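Local atomic coordinates of D-alanyl transferase DltD (Enterococcus faecalis, PDB entry 6O93), a protein that probably transfers D-alanine to lipoteichoic acid at the cell membrane, as part of lipoteichoic acid biosynthesis in the Gram-positive cell wall. Residues Asp266-Pro271 with Gln389-Val394; Pro256-Ser261 with Lys299-Tyr304. All coordinates share one frame; numbering follows the deposited sequence.

Contact 1: Asp266-Pro271 with Gln389-Val394; sequences DYRFSP and QQNPLV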
loop_
_atom_site.group_PDB
_atom_site.type_symbol
_atom_site.label_atom_id
_atom_site.label_comp_id
_atom_site.label_asym_id
_atom_site.label_seq_id
_atom_site.Cartn_x
_atom_site.Cartn_y
_atom_site.Cartn_z
ATOM N N ASP A 266 -0.760 -8.406 -18.877
ATOM C CA ASP A 266 -1.942 -9.055 -18.327
ATOM C C ASP A 266 -1.776 -9.166 -16.820
ATOM O O ASP A 266 -0.781 -9.723 -16.345
ATOM C CB ASP A 266 -2.131 -10.438 -18.960
ATOM C CG ASP A 266 -3.482 -11.042 -18.661
ATOM O OD1 ASP A 266 -4.211 -10.491 -17.809
ATOM O OD2 ASP A 266 -3.816 -12.071 -19.287
ATOM N N TYR A 267 -2.746 -8.638 -16.075
ATOM C CA TYR A 267 -2.718 -8.654 -14.617
ATOM C C TYR A 267 -3.796 -9.550 -14.019
ATOM O O TYR A 267 -4.065 -9.458 -12.816
ATOM C CB TYR A 267 -2.879 -7.236 -14.064
ATOM C CG TYR A 267 -1.856 -6.230 -14.541
ATOM C CD1 TYR A 267 -0.518 -6.570 -14.681
ATOM C CD2 TYR A 267 -2.233 -4.929 -14.844
ATOM C CE1 TYR A 267 0.415 -5.640 -15.114
ATOM C CE2 TYR A 267 -1.313 -3.995 -15.275
ATOM C CZ TYR A 267 0.007 -4.353 -15.409
ATOM O OH TYR A 267 0.917 -3.414 -15.839
ATOM N N ARG A 268 -4.426 -10.407 -14.823
ATOM C CA ARG A 268 -5.532 -11.219 -14.331
ATOM C C ARG A 268 -5.075 -12.427 -13.524
ATOM O O ARG A 268 -5.860 -12.949 -12.726
ATOM C CB ARG A 268 -6.396 -11.691 -15.503
ATOM C CG ARG A 268 -7.107 -10.568 -16.243
ATOM C CD ARG A 268 -7.816 -11.093 -17.480
ATOM N NE ARG A 268 -6.870 -11.679 -18.424
ATOM C CZ ARG A 268 -7.209 -12.464 -19.441
ATOM N NH1 ARG A 268 -8.480 -12.771 -19.660
ATOM N NH2 ARG A 268 -6.269 -12.950 -20.236
ATOM N N PHE A 269 -3.837 -12.881 -13.707
ATOM C CA PHE A 269 -3.338 -14.089 -13.059
ATOM C C PHE A 269 -2.054 -13.752 -12.316
ATOM O O PHE A 269 -1.099 -13.251 -12.921
ATOM C CB PHE A 269 -3.101 -15.195 -14.088
ATOM C CG PHE A 269 -4.193 -15.303 -15.115
ATOM C CD1 PHE A 269 -5.419 -15.858 -14.787
ATOM C CD2 PHE A 269 -3.995 -14.842 -16.407
ATOM C CE1 PHE A 269 -6.425 -15.957 -15.729
ATOM C CE2 PHE A 269 -5.000 -14.937 -17.353
ATOM C CZ PHE A 269 -6.216 -15.498 -17.014
ATOM N N SER A 270 -2.026 -14.026 -11.012
ATOM C CA SER A 270 -0.882 -13.609 -10.213
ATOM C C SER A 270 -0.879 -14.234 -8.822
ATOM O O SER A 270 -1.944 -14.399 -8.209
ATOM C CB SER A 270 -0.868 -12.085 -10.078
ATOM O OG SER A 270 0.229 -11.661 -9.291
ATOM N N PRO A 271 0.293 -14.586 -8.286
ATOM C CA PRO A 271 0.370 -14.901 -6.851
ATOM C C PRO A 271 -0.012 -13.730 -5.966
ATOM O O PRO A 271 -0.277 -13.932 -4.774
ATOM C CB PRO A 271 1.842 -15.294 -6.653
ATOM C CG PRO A 271 2.331 -15.669 -8.004
ATOM C CD PRO A 271 1.581 -14.809 -8.966
ATOM N N GLN A 389 -5.041 -18.162 -10.397
ATOM C CA GLN A 389 -5.113 -18.394 -11.831
ATOM C C GLN A 389 -6.533 -18.311 -12.374
ATOM O O GLN A 389 -6.755 -18.636 -13.543
ATOM C CB GLN A 389 -4.512 -19.762 -12.167
ATOM C CG GLN A 389 -3.055 -19.914 -11.760
ATOM C CD GLN A 389 -2.148 -18.927 -12.467
ATOM O OE1 GLN A 389 -2.168 -18.817 -13.693
ATOM N NE2 GLN A 389 -1.351 -18.195 -11.697
ATOM N N GLN A 390 -7.496 -17.882 -11.561
ATOM C CA GLN A 390 -8.888 -17.873 -11.993
ATOM C C GLN A 390 -9.126 -16.783 -13.029
ATOM O O GLN A 390 -8.711 -15.633 -12.851
ATOM C CB GLN A 390 -9.812 -17.667 -10.794
ATOM C CG GLN A 390 -11.287 -17.587 -11.147
ATOM C CD GLN A 390 -11.809 -18.842 -11.821
ATOM O OE1 GLN A 390 -11.580 -19.957 -11.351
ATOM N NE2 GLN A 390 -12.515 -18.665 -12.932
ATOM N N ASN A 391 -9.799 -17.148 -14.111
ATOM C CA ASN A 391 -10.210 -16.172 -15.108
ATOM C C ASN A 391 -11.440 -15.428 -14.602
ATOM O O ASN A 391 -12.448 -16.068 -14.283
ATOM C CB ASN A 391 -10.513 -16.860 -16.429
ATOM C CG ASN A 391 -10.613 -15.883 -17.577
ATOM O OD1 ASN A 391 -11.352 -14.899 -17.511
ATOM N ND2 ASN A 391 -9.854 -16.139 -18.635
ATOM N N PRO A 392 -11.409 -14.097 -14.507
ATOM C CA PRO A 392 -12.523 -13.375 -13.882
ATOM C C PRO A 392 -13.725 -13.140 -14.782
ATOM O O PRO A 392 -14.694 -12.524 -14.324
ATOM C CB PRO A 392 -11.875 -12.045 -13.481
ATOM C CG PRO A 392 -10.822 -11.832 -14.493
ATOM C CD PRO A 392 -10.287 -13.196 -14.832
ATOM N N LEU A 393 -13.712 -13.604 -16.033
ATOM C CA LEU A 393 -14.871 -13.401 -16.896
ATOM C C LEU A 393 -16.115 -14.087 -16.349
ATOM O O LEU A 393 -17.234 -13.679 -16.682
ATOM C CB LEU A 393 -14.575 -13.903 -18.313
ATOM C CG LEU A 393 -14.465 -15.415 -18.537
ATOM C CD1 LEU A 393 -15.834 -16.063 -18.738
ATOM C CD2 LEU A 393 -13.558 -15.703 -19.727
ATOM N N VAL A 394 -15.948 -15.120 -15.518
ATOM C CA VAL A 394 -17.091 -15.834 -14.953
ATOM C C VAL A 394 -17.665 -15.157 -13.721
ATOM O O VAL A 394 -18.753 -15.536 -13.271
ATOM C CB VAL A 394 -16.714 -17.280 -14.576
ATOM C CG1 VAL A 394 -16.187 -18.035 -15.789
ATOM C CG2 VAL A 394 -15.687 -17.289 -13.443
HETATM O O HOH W 1 -10.922 -12.494 -18.434
#
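Phe269 and Gln389 bring the two segments closest, their CA atoms 4.8 Å apart, and from there the backbones diverge: the CA atoms of Arg268 and Asn391 are already 6.9 Å apart. Neither Asp266-Pro271 nor Gln389-Val394 is helix or strand, and no direct hydrogen bond joins them. The Phe269 ring does most of the touching. With CG beside the backbone N (chi1 -42°), it reaches along the opposite backbone, CD1 lying 3.3 Å from Gln389 O and CE1 close to Gln390 O, while the backbone of Asn391 meets the ring at its edge. The Gln389 chain, bent at chi2, swings back to set OE1 3.8 Å from Phe269 CB. Arg268 folds over the same ring: its CB sits over the centre of one face, and the guanidinium in turn has Phe269 CZ over its own centre. Asp266 holds that guanidinium side-on in a salt bridge, OD1 taking Arg268 NE and OD2 taking Arg268 NH2 (2.8 Å), both on the syn side of the carboxylate. OD1 also accepts from Arg268 N, forming an Asx turn. Arg268 NH1 donates a hydrogen bond to a water at 2.7 Å, which donates onward to Asn391 OD1 at 2.6 Å; that oxygen also receives Leu393 N in a second Asx turn. Lys318 NZ, from helix 309-324, hydrogen-bonds both Arg268 O and Gln390 O and so bridges the two loops. This loop-to-loop join, built on one phenylalanine ring laid along the opposite backbone and two Asx turns, ties the loop leading into helix 272-285 to the C-terminal tail beyond helix 385-388.

Contact 2: Pro256-Ser261 with Lys299-Tyr304; sequences PKLAHS and KRWSDY. With PO4 (phosphate ion), chain G.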
loop_
_atom_site.group_PDB
_atom_site.type_symbol
_atom_site.label_atom_id
_atom_site.label_comp_id
_atom_site.label_asym_id
_atom_site.label_seq_id
_atom_site.Cartn_x
_atom_site.Cartn_y
_atom_site.Cartn_z
ATOM N N PRO A 256 9.625 6.096 -28.840
ATOM C CA PRO A 256 9.250 5.169 -29.923
ATOM C C PRO A 256 9.167 3.718 -29.477
ATOM O O PRO A 256 8.278 2.986 -29.931
ATOM C CB PRO A 256 10.360 5.378 -30.965
ATOM C CG PRO A 256 10.959 6.706 -30.640
ATOM C CD PRO A 256 10.861 6.834 -29.154
ATOM N N LYS A 257 10.073 3.277 -28.600
ATOM C CA LYS A 257 10.076 1.886 -28.161
ATOM C C LYS A 257 8.869 1.543 -27.299
ATOM O O LYS A 257 8.517 0.363 -27.193
ATOM C CB LYS A 257 11.361 1.578 -27.389
ATOM C CG LYS A 257 12.600 1.464 -28.265
ATOM C CD LYS A 257 13.793 0.905 -27.495
ATOM C CE LYS A 257 14.286 1.874 -26.429
ATOM N NZ LYS A 257 15.508 1.370 -25.736
ATOM N N LEU A 258 8.230 2.538 -26.682
ATOM C CA LEU A 258 7.105 2.279 -25.793
ATOM C C LEU A 258 5.790 2.084 -26.534
ATOM O O LEU A 258 4.830 1.590 -25.933
ATOM C CB LEU A 258 6.959 3.425 -24.790
ATOM C CG LEU A 258 8.172 3.652 -23.887
ATOM C CD1 LEU A 258 7.918 4.804 -22.930
ATOM C CD2 LEU A 258 8.523 2.381 -23.120
ATOM N N ALA A 259 5.717 2.458 -27.809
ATOM C CA ALA A 259 4.494 2.256 -28.572
ATOM C C ALA A 259 4.173 0.771 -28.661
ATOM O O ALA A 259 5.033 -0.044 -29.006
ATOM C CB ALA A 259 4.637 2.854 -29.970
ATOM N N HIS A 260 2.934 0.417 -28.330
ATOM C CA HIS A 260 2.445 -0.958 -28.378
ATOM C C HIS A 260 3.191 -1.885 -27.426
ATOM O O HIS A 260 2.986 -3.103 -27.468
ATOM C CB HIS A 260 2.524 -1.521 -29.804
ATOM C CG HIS A 260 2.012 -0.585 -30.853
ATOM N ND1 HIS A 260 2.842 0.232 -31.591
ATOM C CD2 HIS A 260 0.754 -0.334 -31.287
ATOM C CE1 HIS A 260 2.117 0.943 -32.437
ATOM N NE2 HIS A 260 0.848 0.619 -32.272
ATOM N N SER A 261 4.048 -1.342 -26.559
ATOM C CA SER A 261 4.899 -2.169 -25.715
ATOM C C SER A 261 4.124 -2.961 -24.669
ATOM O O SER A 261 4.693 -3.885 -24.077
ATOM C CB SER A 261 5.942 -1.292 -25.021
ATOM O OG SER A 261 5.322 -0.297 -24.224
ATOM N N LYS A 299 -6.017 7.004 -19.996
ATOM C CA LYS A 299 -6.443 6.537 -21.312
ATOM C C LYS A 299 -5.471 6.982 -22.398
ATOM O O LYS A 299 -5.114 6.196 -23.283
ATOM C CB LYS A 299 -7.854 7.046 -21.614
ATOM C CG LYS A 299 -8.474 6.489 -22.897
ATOM C CD LYS A 299 -8.811 5.010 -22.763
ATOM C CE LYS A 299 -9.438 4.460 -24.038
ATOM N NZ LYS A 299 -9.693 2.992 -23.941
ATOM N N ARG A 300 -5.028 8.241 -22.346
ATOM C CA ARG A 300 -4.129 8.750 -23.376
ATOM C C ARG A 300 -2.835 7.948 -23.436
ATOM O O ARG A 300 -2.242 7.808 -24.512
ATOM C CB ARG A 300 -3.829 10.229 -23.124
ATOM C CG ARG A 300 -5.068 11.115 -23.144
ATOM C CD ARG A 300 -4.715 12.593 -23.039
ATOM N NE ARG A 300 -5.900 13.441 -23.156
ATOM C CZ ARG A 300 -5.871 14.759 -23.333
ATOM N NH1 ARG A 300 -4.711 15.399 -23.420
ATOM N NH2 ARG A 300 -7.004 15.443 -23.429
ATOM N N TRP A 301 -2.386 7.411 -22.302
ATOM C CA TRP A 301 -1.158 6.625 -22.295
ATOM C C TRP A 301 -1.415 5.185 -22.724
ATOM O O TRP A 301 -0.644 4.624 -23.510
ATOM C CB TRP A 301 -0.520 6.666 -20.905
ATOM C CG TRP A 301 0.780 5.939 -20.831
ATOM C CD1 TRP A 301 1.073 4.859 -20.049
ATOM C CD2 TRP A 301 1.967 6.228 -21.577
ATOM N NE1 TRP A 301 2.370 4.462 -20.259
ATOM C CE2 TRP A 301 2.942 5.286 -21.193
ATOM C CE3 TRP A 301 2.302 7.194 -22.533
ATOM C CZ2 TRP A 301 4.228 5.281 -21.728
ATOM C CZ3 TRP A 301 3.578 7.189 -23.062
ATOM C CH2 TRP A 301 4.526 6.237 -22.661
ATOM N N SER A 302 -2.493 4.573 -22.227
ATOM C CA SER A 302 -2.801 3.199 -22.612
ATOM C C SER A 302 -3.089 3.088 -24.104
ATOM O O SER A 302 -2.782 2.059 -24.719
ATOM C CB SER A 302 -3.984 2.676 -21.795
ATOM O OG SER A 302 -5.120 3.512 -21.938
ATOM N N ASP A 303 -3.674 4.128 -24.705
ATOM C CA ASP A 303 -3.864 4.125 -26.151
ATOM C C ASP A 303 -2.532 4.025 -26.883
ATOM O O ASP A 303 -2.460 3.439 -27.969
ATOM C CB ASP A 303 -4.608 5.388 -26.594
ATOM C CG ASP A 303 -6.077 5.373 -26.212
ATOM O OD1 ASP A 303 -6.638 4.274 -26.024
ATOM O OD2 ASP A 303 -6.675 6.466 -26.111
ATOM N N TYR A 304 -1.470 4.587 -26.304
ATOM C CA TYR A 304 -0.166 4.580 -26.954
ATOM C C TYR A 304 0.587 3.280 -26.695
ATOM O O TYR A 304 1.228 2.742 -27.604
ATOM C CB TYR A 304 0.655 5.777 -26.475
ATOM C CG TYR A 304 2.018 5.889 -27.119
ATOM C CD1 TYR A 304 2.157 6.379 -28.410
ATOM C CD2 TYR A 304 3.165 5.509 -26.435
ATOM C CE1 TYR A 304 3.397 6.485 -29.003
ATOM C CE2 TYR A 304 4.411 5.612 -27.020
ATOM C CZ TYR A 304 4.520 6.102 -28.304
ATOM O OH TYR A 304 5.757 6.208 -28.894
HETATM P P PO4 G . 4.363 2.638 -17.432
HETATM O O1 PO4 G . 4.573 1.313 -16.735
HETATM O O2 PO4 G . 4.574 3.763 -16.446
HETATM O O3 PO4 G . 2.958 2.696 -17.979
HETATM O O4 PO4 G . 5.350 2.777 -18.568
#
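Ala259 and Tyr304 are the backbone's point of nearest approach, CA to CA 5.5 Å, where the type II turn Leu258-Ser261 at the end of the weakly bonded helix 255-258 comes up against helix 299-305. One straight hydrogen bond joins them: His260 N gives to Tyr304 O at 3.0 Å, with an angle of 171° at the hydrogen, in the carbonyl plane and on a lone pair. Ala259 CA sends a C-H toward the same oxygen, so Tyr304 O is approached by two neighbouring residues of the turn. The Tyr304 side chain, CG anti to its backbone N (chi1 -178°), runs alongside the turn. Ala259 CB lies over one face of the phenol in a CH-pi contact, 4.1 Å from the Tyr304 ring centroid, and Leu258 CB comes to CE2. The hydroxyl passes Pro256 CA and is hydrogen-bonded to Leu255 O, so Tyr304 is tied at its hydroxyl as well as its backbone carbonyl. In the fold, helix 299-305 follows strand 289-294 of the central parallel sheet, and the turn packs against it at the protein surface. The turn is itself braced, since Leu258 O accepts from both Ser261 N and, at 2.6 Å, Ser261 OG, the two arriving from the same face of the carbonyl plane. Three residues before Tyr304, Trp301 presents the edge of its indole to Leu258, whose CD1 lies in the ring plane 3.7 Å from Trp301 CH2. Elsewhere on that edge Trp301 NE1 donates to phosphate O3 at 2.9 Å, in a bent bond of 142°; Thr347 OG1 also bonds this ion, which probably came from the crystallisation liquor.

How the contacts relate
Contacts 1 and 2 lie well apart, their centres 23 Å from each other and their nearest atoms about 9 Å, and nothing in one touches the other. Along the chain they interleave: 256-261 runs on within a few residues into 266-271, whereas 299-304 and 389-394 follow later. Neither is at the bound sodium ion: the side chain of Ser270 is about 14 Å from the sodium ion. The side chain of Trp301 is about 13 Å from the sodium ion. Trp301 lies near, without touching, Ser47, His349 and Asp346, whose charge-relay geometry is consistent with an SGNH-type catalytic triad; the phosphate of contact 2 is bonded by Thr347, next to Asp346.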